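PDB 5Z06: Exo beta-1,2-glucooligosaccharide sophorohydrolase (non-reducing end) from Parabacteroides distasonis ATCC 8503, which hydrolyses linear beta-1,2-glucan and beta-1,2-glucooligosaccharides of four or more units from the non-reducing end, releasing sophorose. Local coordinates for residues 53-58 with 169-174; 103-108 with 158-163; 431-436 with 477-482. All blocks are in the same frame, centred on the assembly; numbering follows the deposited sequence.

Interaction 1 (53-58 with 169-174)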
# COMPACT_ATOMS: atom_id res chain seq x y z
N SER A 53 -6.28 -4.48 -21.99
CA SER A 53 -5.86 -5.84 -22.18
C SER A 53 -4.42 -5.81 -22.62
O SER A 53 -3.86 -4.74 -22.85
CB SER A 53 -6.73 -6.49 -23.25
OG SER A 53 -6.59 -5.81 -24.48
N LEU A 54 -3.84 -6.99 -22.72
CA LEU A 54 -2.49 -7.14 -23.19
C LEU A 54 -2.51 -7.43 -24.67
O LEU A 54 -3.30 -8.25 -25.15
CB LEU A 54 -1.78 -8.25 -22.44
CG LEU A 54 -1.56 -7.97 -20.96
CD1 LEU A 54 -0.97 -9.20 -20.30
CD2 LEU A 54 -0.60 -6.82 -20.78
N GLU A 55 -1.61 -6.75 -25.38
CA GLU A 55 -1.51 -6.90 -26.81
C GLU A 55 -0.44 -7.91 -27.07
O GLU A 55 0.69 -7.78 -26.62
CB GLU A 55 -1.14 -5.58 -27.48
CG GLU A 55 -1.36 -5.64 -28.99
CD GLU A 55 -0.64 -4.55 -29.75
OE1 GLU A 55 -0.33 -3.51 -29.14
OE2 GLU A 55 -0.37 -4.75 -30.95
N LEU A 56 -0.79 -8.93 -27.84
CA LEU A 56 0.16 -9.92 -28.23
C LEU A 56 0.25 -9.87 -29.76
O LEU A 56 -0.53 -10.52 -30.46
CB LEU A 56 -0.28 -11.30 -27.70
CG LEU A 56 0.83 -12.34 -27.78
CD1 LEU A 56 1.80 -12.16 -26.62
CD2 LEU A 56 0.26 -13.75 -27.77
N THR A 57 1.19 -9.07 -30.25
CA THR A 57 1.38 -8.90 -31.69
C THR A 57 2.71 -9.51 -32.03
O THR A 57 3.74 -9.13 -31.46
CB THR A 57 1.27 -7.44 -32.13
OG1 THR A 57 -0.10 -7.04 -32.01
CG2 THR A 57 1.71 -7.23 -33.59
N TYR A 58 2.66 -10.49 -32.92
CA TYR A 58 3.83 -11.29 -33.21
C TYR A 58 3.92 -11.73 -34.66
O TYR A 58 2.92 -11.78 -35.37
CB TYR A 58 3.87 -12.53 -32.30
CG TYR A 58 2.67 -13.43 -32.47
CD1 TYR A 58 1.49 -13.18 -31.75
CD2 TYR A 58 2.69 -14.49 -33.38
CE1 TYR A 58 0.38 -14.01 -31.90
CE2 TYR A 58 1.57 -15.33 -33.55
CZ TYR A 58 0.42 -15.07 -32.82
OH TYR A 58 -0.69 -15.86 -32.99
N GLU A 169 2.05 -11.57 -39.51
CA GLU A 169 1.82 -10.75 -38.34
C GLU A 169 0.41 -10.98 -37.87
O GLU A 169 -0.53 -10.87 -38.66
CB GLU A 169 2.01 -9.28 -38.65
CG GLU A 169 2.04 -8.43 -37.39
CD GLU A 169 2.23 -6.98 -37.68
OE1 GLU A 169 3.00 -6.65 -38.60
OE2 GLU A 169 1.60 -6.16 -36.99
N TYR A 170 0.27 -11.31 -36.59
CA TYR A 170 -1.03 -11.45 -35.96
C TYR A 170 -1.01 -10.59 -34.73
O TYR A 170 0.02 -10.40 -34.12
CB TYR A 170 -1.32 -12.90 -35.57
CG TYR A 170 -1.32 -13.83 -36.74
CD1 TYR A 170 -2.37 -13.83 -37.65
CD2 TYR A 170 -0.26 -14.72 -36.95
CE1 TYR A 170 -2.37 -14.67 -38.73
CE2 TYR A 170 -0.26 -15.57 -38.04
CZ TYR A 170 -1.31 -15.55 -38.93
OH TYR A 170 -1.33 -16.39 -40.00
N THR A 171 -2.17 -10.06 -34.40
CA THR A 171 -2.37 -9.35 -33.18
C THR A 171 -3.51 -10.08 -32.51
O THR A 171 -4.61 -10.16 -33.07
CB THR A 171 -2.77 -7.90 -33.41
OG1 THR A 171 -1.64 -7.17 -33.86
CG2 THR A 171 -3.28 -7.26 -32.13
N ILE A 172 -3.23 -10.61 -31.33
CA ILE A 172 -4.31 -11.05 -30.45
C ILE A 172 -4.23 -10.24 -29.16
O ILE A 172 -3.17 -9.75 -28.77
CB ILE A 172 -4.30 -12.58 -30.23
CG1 ILE A 172 -3.11 -13.02 -29.39
CG2 ILE A 172 -4.33 -13.29 -31.59
CD1 ILE A 172 -3.03 -14.51 -29.13
N TYR A 173 -5.37 -10.10 -28.51
CA TYR A 173 -5.45 -9.47 -27.23
C TYR A 173 -5.78 -10.51 -26.18
O TYR A 173 -6.60 -11.39 -26.41
CB TYR A 173 -6.48 -8.38 -27.25
CG TYR A 173 -6.24 -7.40 -28.35
CD1 TYR A 173 -5.39 -6.32 -28.16
CD2 TYR A 173 -6.85 -7.55 -29.59
CE1 TYR A 173 -5.18 -5.40 -29.18
CE2 TYR A 173 -6.64 -6.63 -30.61
CZ TYR A 173 -5.81 -5.56 -30.39
OH TYR A 173 -5.58 -4.67 -31.39
N LEU A 174 -5.10 -10.40 -25.04
CA LEU A 174 -5.29 -11.30 -23.92
C LEU A 174 -5.72 -10.45 -22.74
O LEU A 174 -5.09 -9.43 -22.44
CB LEU A 174 -4.00 -12.02 -23.59
CG LEU A 174 -3.30 -12.65 -24.79
CD1 LEU A 174 -1.98 -13.23 -24.30
CD2 LEU A 174 -4.16 -13.72 -25.45

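Interaction 2 (103-108 with 158-163)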
# COMPACT_ATOMS: atom_id res chain seq x y z
N PRO A 103 -0.70 -18.88 -30.44
CA PRO A 103 0.45 -19.28 -29.65
C PRO A 103 0.31 -20.64 -28.97
O PRO A 103 -0.79 -21.14 -28.77
CB PRO A 103 0.57 -18.16 -28.61
CG PRO A 103 -0.23 -17.03 -29.15
CD PRO A 103 -1.34 -17.67 -29.87
N ASN A 104 1.44 -21.24 -28.67
CA ASN A 104 1.50 -22.29 -27.69
C ASN A 104 1.60 -21.62 -26.32
O ASN A 104 2.14 -20.52 -26.18
CB ASN A 104 2.68 -23.23 -27.91
CG ASN A 104 2.59 -24.01 -29.22
OD1 ASN A 104 1.51 -24.17 -29.79
ND2 ASN A 104 3.73 -24.48 -29.70
N ILE A 105 1.08 -22.31 -25.32
CA ILE A 105 0.90 -21.74 -24.01
C ILE A 105 1.31 -22.76 -22.97
O ILE A 105 1.01 -23.94 -23.11
CB ILE A 105 -0.54 -21.24 -23.78
CG1 ILE A 105 -0.72 -20.72 -22.36
CG2 ILE A 105 -1.58 -22.31 -24.09
CD1 ILE A 105 -1.94 -19.84 -22.22
N ALA A 106 1.96 -22.27 -21.94
CA ALA A 106 2.54 -23.05 -20.88
C ALA A 106 2.51 -22.20 -19.62
O ALA A 106 2.07 -21.04 -19.63
CB ALA A 106 3.97 -23.42 -21.21
N ILE A 107 2.92 -22.80 -18.52
CA ILE A 107 3.04 -22.07 -17.27
C ILE A 107 4.49 -22.18 -16.88
O ILE A 107 5.06 -23.26 -16.93
CB ILE A 107 2.04 -22.59 -16.22
CG1 ILE A 107 0.63 -22.15 -16.64
CG2 ILE A 107 2.38 -22.04 -14.83
CD1 ILE A 107 -0.52 -22.74 -15.85
N ARG A 108 5.09 -21.03 -16.57
CA ARG A 108 6.44 -21.00 -16.09
C ARG A 108 6.39 -21.09 -14.58
O ARG A 108 5.66 -20.32 -13.95
CB ARG A 108 7.17 -19.73 -16.50
CG ARG A 108 8.65 -19.78 -16.10
CD ARG A 108 9.49 -18.57 -16.49
NE ARG A 108 8.93 -17.31 -16.03
CZ ARG A 108 8.91 -16.87 -14.77
NH1 ARG A 108 9.38 -17.59 -13.75
NH2 ARG A 108 8.38 -15.69 -14.52
N VAL A 158 2.22 -17.20 -17.03
CA VAL A 158 1.67 -17.82 -18.20
C VAL A 158 2.63 -17.49 -19.34
O VAL A 158 2.84 -16.32 -19.66
CB VAL A 158 0.27 -17.28 -18.50
CG1 VAL A 158 -0.24 -17.78 -19.84
CG2 VAL A 158 -0.66 -17.71 -17.39
N ALA A 159 3.20 -18.54 -19.94
CA ALA A 159 4.19 -18.43 -21.00
C ALA A 159 3.55 -18.65 -22.36
O ALA A 159 2.64 -19.47 -22.52
CB ALA A 159 5.29 -19.44 -20.79
N LEU A 160 4.04 -17.89 -23.35
CA LEU A 160 3.52 -17.98 -24.70
C LEU A 160 4.66 -18.11 -25.67
O LEU A 160 5.70 -17.47 -25.51
CB LEU A 160 2.67 -16.76 -25.04
CG LEU A 160 1.45 -16.61 -24.15
CD1 LEU A 160 0.94 -15.18 -24.18
CD2 LEU A 160 0.36 -17.58 -24.54
N ARG A 161 4.43 -18.96 -26.66
CA ARG A 161 5.42 -19.28 -27.66
C ARG A 161 4.73 -19.37 -29.01
O ARG A 161 3.50 -19.47 -29.07
CB ARG A 161 6.10 -20.62 -27.33
CG ARG A 161 7.38 -20.49 -26.54
CD ARG A 161 8.42 -21.55 -26.91
NE ARG A 161 9.65 -21.35 -26.15
CZ ARG A 161 10.53 -20.36 -26.35
NH1 ARG A 161 10.35 -19.45 -27.32
NH2 ARG A 161 11.61 -20.28 -25.57
N PRO A 162 5.52 -19.33 -30.10
CA PRO A 162 4.94 -19.42 -31.43
C PRO A 162 4.08 -20.67 -31.62
O PRO A 162 4.36 -21.73 -31.04
CB PRO A 162 6.17 -19.50 -32.35
CG PRO A 162 7.29 -18.94 -31.57
CD PRO A 162 7.00 -19.36 -30.16
N GLY A 163 3.04 -20.53 -32.42
CA GLY A 163 2.40 -21.67 -33.03
C GLY A 163 3.17 -21.92 -34.31
O GLY A 163 4.40 -21.84 -34.35

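Interaction 3 (431-436 with 477-482)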
# COMPACT_ATOMS: atom_id res chain seq x y z
N GLU A 431 4.31 -2.97 29.31
CA GLU A 431 5.54 -3.12 30.11
C GLU A 431 6.77 -2.78 29.27
O GLU A 431 7.53 -3.67 28.86
CB GLU A 431 5.64 -4.52 30.69
CG GLU A 431 4.45 -4.93 31.53
CD GLU A 431 4.38 -6.43 31.73
OE1 GLU A 431 5.45 -7.05 31.92
OE2 GLU A 431 3.25 -6.97 31.68
N TRP A 432 6.97 -1.49 29.02
CA TRP A 432 8.12 -1.01 28.23
C TRP A 432 9.44 -1.56 28.78
O TRP A 432 10.29 -2.01 28.02
CB TRP A 432 8.18 0.52 28.18
CG TRP A 432 6.92 1.16 27.66
CD1 TRP A 432 5.94 1.72 28.39
CD2 TRP A 432 6.53 1.28 26.29
NE1 TRP A 432 4.95 2.20 27.58
CE2 TRP A 432 5.28 1.93 26.28
CE3 TRP A 432 7.09 0.90 25.08
CZ2 TRP A 432 4.59 2.18 25.11
CZ3 TRP A 432 6.41 1.17 23.92
CH2 TRP A 432 5.17 1.80 23.95
N SER A 433 9.59 -1.52 30.10
CA SER A 433 10.80 -1.97 30.79
C SER A 433 11.13 -3.40 30.50
O SER A 433 12.30 -3.74 30.42
CB SER A 433 10.67 -1.77 32.31
OG SER A 433 9.45 -2.30 32.78
N TRP A 434 10.11 -4.25 30.34
CA TRP A 434 10.30 -5.61 29.94
C TRP A 434 11.13 -5.72 28.68
O TRP A 434 11.99 -6.58 28.57
CB TRP A 434 8.97 -6.31 29.69
CG TRP A 434 9.17 -7.69 29.19
CD1 TRP A 434 9.13 -8.10 27.89
CD2 TRP A 434 9.55 -8.83 29.97
NE1 TRP A 434 9.43 -9.43 27.81
CE2 TRP A 434 9.68 -9.92 29.07
CE3 TRP A 434 9.76 -9.06 31.33
CZ2 TRP A 434 10.01 -11.22 29.49
CZ3 TRP A 434 10.08 -10.34 31.76
CH2 TRP A 434 10.21 -11.40 30.84
N TYR A 435 10.88 -4.82 27.73
CA TYR A 435 11.57 -4.87 26.44
C TYR A 435 13.04 -4.40 26.46
O TYR A 435 13.70 -4.36 25.42
CB TYR A 435 10.73 -4.15 25.37
CG TYR A 435 9.57 -5.01 25.00
CD1 TYR A 435 8.44 -5.07 25.80
CD2 TYR A 435 9.63 -5.83 23.88
CE1 TYR A 435 7.39 -5.91 25.47
CE2 TYR A 435 8.57 -6.67 23.55
CZ TYR A 435 7.46 -6.71 24.36
OH TYR A 435 6.43 -7.53 24.02
N LYS A 436 13.53 -4.04 27.64
CA LYS A 436 14.96 -3.90 27.87
C LYS A 436 15.71 -5.23 27.79
O LYS A 436 16.90 -5.23 27.50
CB LYS A 436 15.22 -3.27 29.24
CG LYS A 436 14.87 -1.79 29.30
CD LYS A 436 15.00 -1.22 30.70
CE LYS A 436 16.44 -1.26 31.16
NZ LYS A 436 16.56 -0.70 32.52
N PRO A 477 3.85 5.39 32.61
CA PRO A 477 3.78 5.82 34.00
C PRO A 477 4.08 4.71 35.00
O PRO A 477 4.56 4.98 36.09
CB PRO A 477 2.33 6.29 34.14
CG PRO A 477 1.59 5.39 33.21
CD PRO A 477 2.50 5.28 32.01
N LYS A 478 3.79 3.47 34.64
CA LYS A 478 4.01 2.35 35.54
C LYS A 478 5.29 1.57 35.20
O LYS A 478 6.06 1.22 36.08
CB LYS A 478 2.80 1.41 35.49
CG LYS A 478 2.91 0.27 36.47
CD LYS A 478 1.58 -0.45 36.60
CE LYS A 478 1.71 -1.52 37.66
NZ LYS A 478 0.44 -2.26 37.71
N TYR A 479 5.50 1.28 33.93
CA TYR A 479 6.59 0.41 33.50
C TYR A 479 7.56 1.18 32.65
O TYR A 479 8.13 0.64 31.72
CB TYR A 479 6.04 -0.76 32.73
CG TYR A 479 5.13 -1.65 33.53
CD1 TYR A 479 5.65 -2.49 34.51
CD2 TYR A 479 3.75 -1.67 33.29
CE1 TYR A 479 4.83 -3.33 35.24
CE2 TYR A 479 2.91 -2.50 34.00
CZ TYR A 479 3.45 -3.32 34.98
OH TYR A 479 2.64 -4.15 35.71
N GLY A 480 7.76 2.45 33.01
CA GLY A 480 8.63 3.32 32.29
C GLY A 480 10.05 2.87 32.41
O GLY A 480 10.40 2.10 33.31
N ILE A 481 10.85 3.32 31.47
CA ILE A 481 12.27 3.14 31.51
C ILE A 481 12.86 4.51 31.82
O ILE A 481 12.20 5.55 31.70
CB ILE A 481 12.83 2.55 30.19
CG1 ILE A 481 12.70 3.54 29.03
CG2 ILE A 481 12.14 1.23 29.88
CD1 ILE A 481 13.25 2.98 27.73
N SER A 482 14.11 4.48 32.23
CA SER A 482 14.82 5.68 32.62
C SER A 482 14.97 6.60 31.40
O SER A 482 15.24 6.11 30.30
CB SER A 482 16.20 5.29 33.15
OG SER A 482 17.09 6.39 33.10
O HOH W 1 15.58 2.10 32.47

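Interaction 1 (53-58 with 169-174)
Tyr58 lays one face of its ring over the CB of Tyr170, with CZ 3.9 Å from that atom, while CG1 of Ile172 sits at its edge, near the ring plane. The Tyr170 ring in turn receives Tyr58 CE2 at its own edge; the two planes stand 49° apart, an oblique pairing. CG of Tyr58 lies between the backbone N and the carbonyl carbon (chi1 60°), which starts the ring back toward strand 169-174. Tyr58 OH bonds to the carbonyl of Ala101. Beyond the rings, Leu56 and Ile172 run side by side, CD2 to CD1 at 3.6 Å, and Leu56 CD2 also reaches Leu174 CD1. On the opposite face of the sheet, the hydroxyls of Thr171 and Thr57 meet, OG1 to OG1 at a doubtful 2.4 Å, too short to be trusted in detail. Thr57 OG1 donates a hydrogen bond to Glu55 OE2 on its anti side, and Glu55 OE1 forms a salt bridge with Lys34. Tyr173 CE1 rests 3.8 Å from Glu55 CG. Paired N-H···O bonds at Leu54-Leu174, Leu56-Ile172 and Tyr58-Tyr170 set the register. This is a regular antiparallel ladder whose apolar face, with Leu54, Leu56, Ile172 and Leu174, packs on a second sheet, as in a beta-sandwich.

Interaction 2 (103-108 with 158-163)
Ile105 runs alongside Leu160 and across Val158, and its side chain can be traced outward. CB meets Leu160 CD2 at 3.8 Å. CG1, anti to the backbone N (chi1 176°), passes the Ala159 carbonyl, its O 3.6 Å away, and comes within 3.9 Å of Val158 CG1. The terminal CD1 settles closest to that same methyl, Val158 CG1, at 3.6 Å, with Leu160 CD2 a little farther off. One isoleucine thus bridges two residues of the facing strand, and Pro103 CB touches Leu160 CD2 at the end of the row. On the other face the methyls of Ala106 and Ala159 stand 4.2 Å apart, CB to CB. Asn104 turns its OD1 to Asn119 on the next strand, and the end of Arg161 leads away from the partner strand, its NH1 forming a salt bridge with Asp65. Between the strands, Ala106 and Ala159 exchange two backbone bonds, as do Asn104 and Arg161; of these, Asn104 N approaches Arg161 O from above the carbonyl plane, with the N-H···O angle only 136°. The strands meet at 144°, a marked twist. They are neighbours in a five-stranded antiparallel sheet whose Ile105, Val158 and Leu160 side faces the interior of a beta-sandwich.

Interaction 3 (431-436 with 477-482)
Glu431 and Tyr479 lie side by side where two inter-helix loops meet in the helical domain, which is consistent with the (alpha/alpha)6 barrel of the six-hairpin glycosidase clan; one loop tightens into a 3-10 turn over 433-436. With Glu431 CG beside its own backbone N (chi1 -56°), that methylene sits over the centre of the tyrosine ring, 3.7 Å from the centroid and only 7° off the normal: a clean CH-pi contact. Lys478 CG rests on the opposite face, nearer the rim, so aliphatic carbon flanks the phenol on both sides. The glutamate chain then runs on extended, and OE1 bonds to His365. Tyr479 CB stands 3.6 Å from Glu431 CA, and CG lies anti to the carbonyl carbon, which sets the ring beside the glutamate. An alanine here would keep that CB but would probably open a gap beside Glu431 CG and leave the glutamate's aliphatic stem freer to shift. The tyrosine's carbonyl is used too. Ser433 N donates to Tyr479 O at 3.1 Å, in the carbonyl plane, and Ser433 OG adds a weak bond to the same oxygen, which also lies at the edge of the Trp432 indole. Trp432 itself packs into helices 392-408 and 467-475. Farther along, Ile481 CG2 presses on Ser433 CA at 3.6 Å, and Lys436 slides past Ile481 in the opposite direction, its CD 3.9 Å from CG2. The lysine bends at chi3 (65°), and NZ bonds to the carbonyl of Lys439 and to a water that also accepts from Ser482 N, at 3.0 Å from NZ and 2.8 Å from Ser482 N.

Interactions 1 and 2 are buried strand pairings in two sheets of the N-terminal beta domain, and they touch: Leu174 CD1 meets Leu160 CD1 at 3.5 Å, and Pro103 packs on Leu56, Tyr58 and Ile172. Strands 155-161 and 169-180, one from each pair, follow each other in the chain. Both rely on backbone ladders with apolar rows between the sheets, though 53-58 with 169-174 carries polar side chains, two threonines and a glutamate, on its other face. Interaction 3 lies on the opposite side of the chain's centre, its nearest atoms about 39 Å from interaction 2. Only partly buried, it joins loops between helices through a ring face, a shared carbonyl and a water.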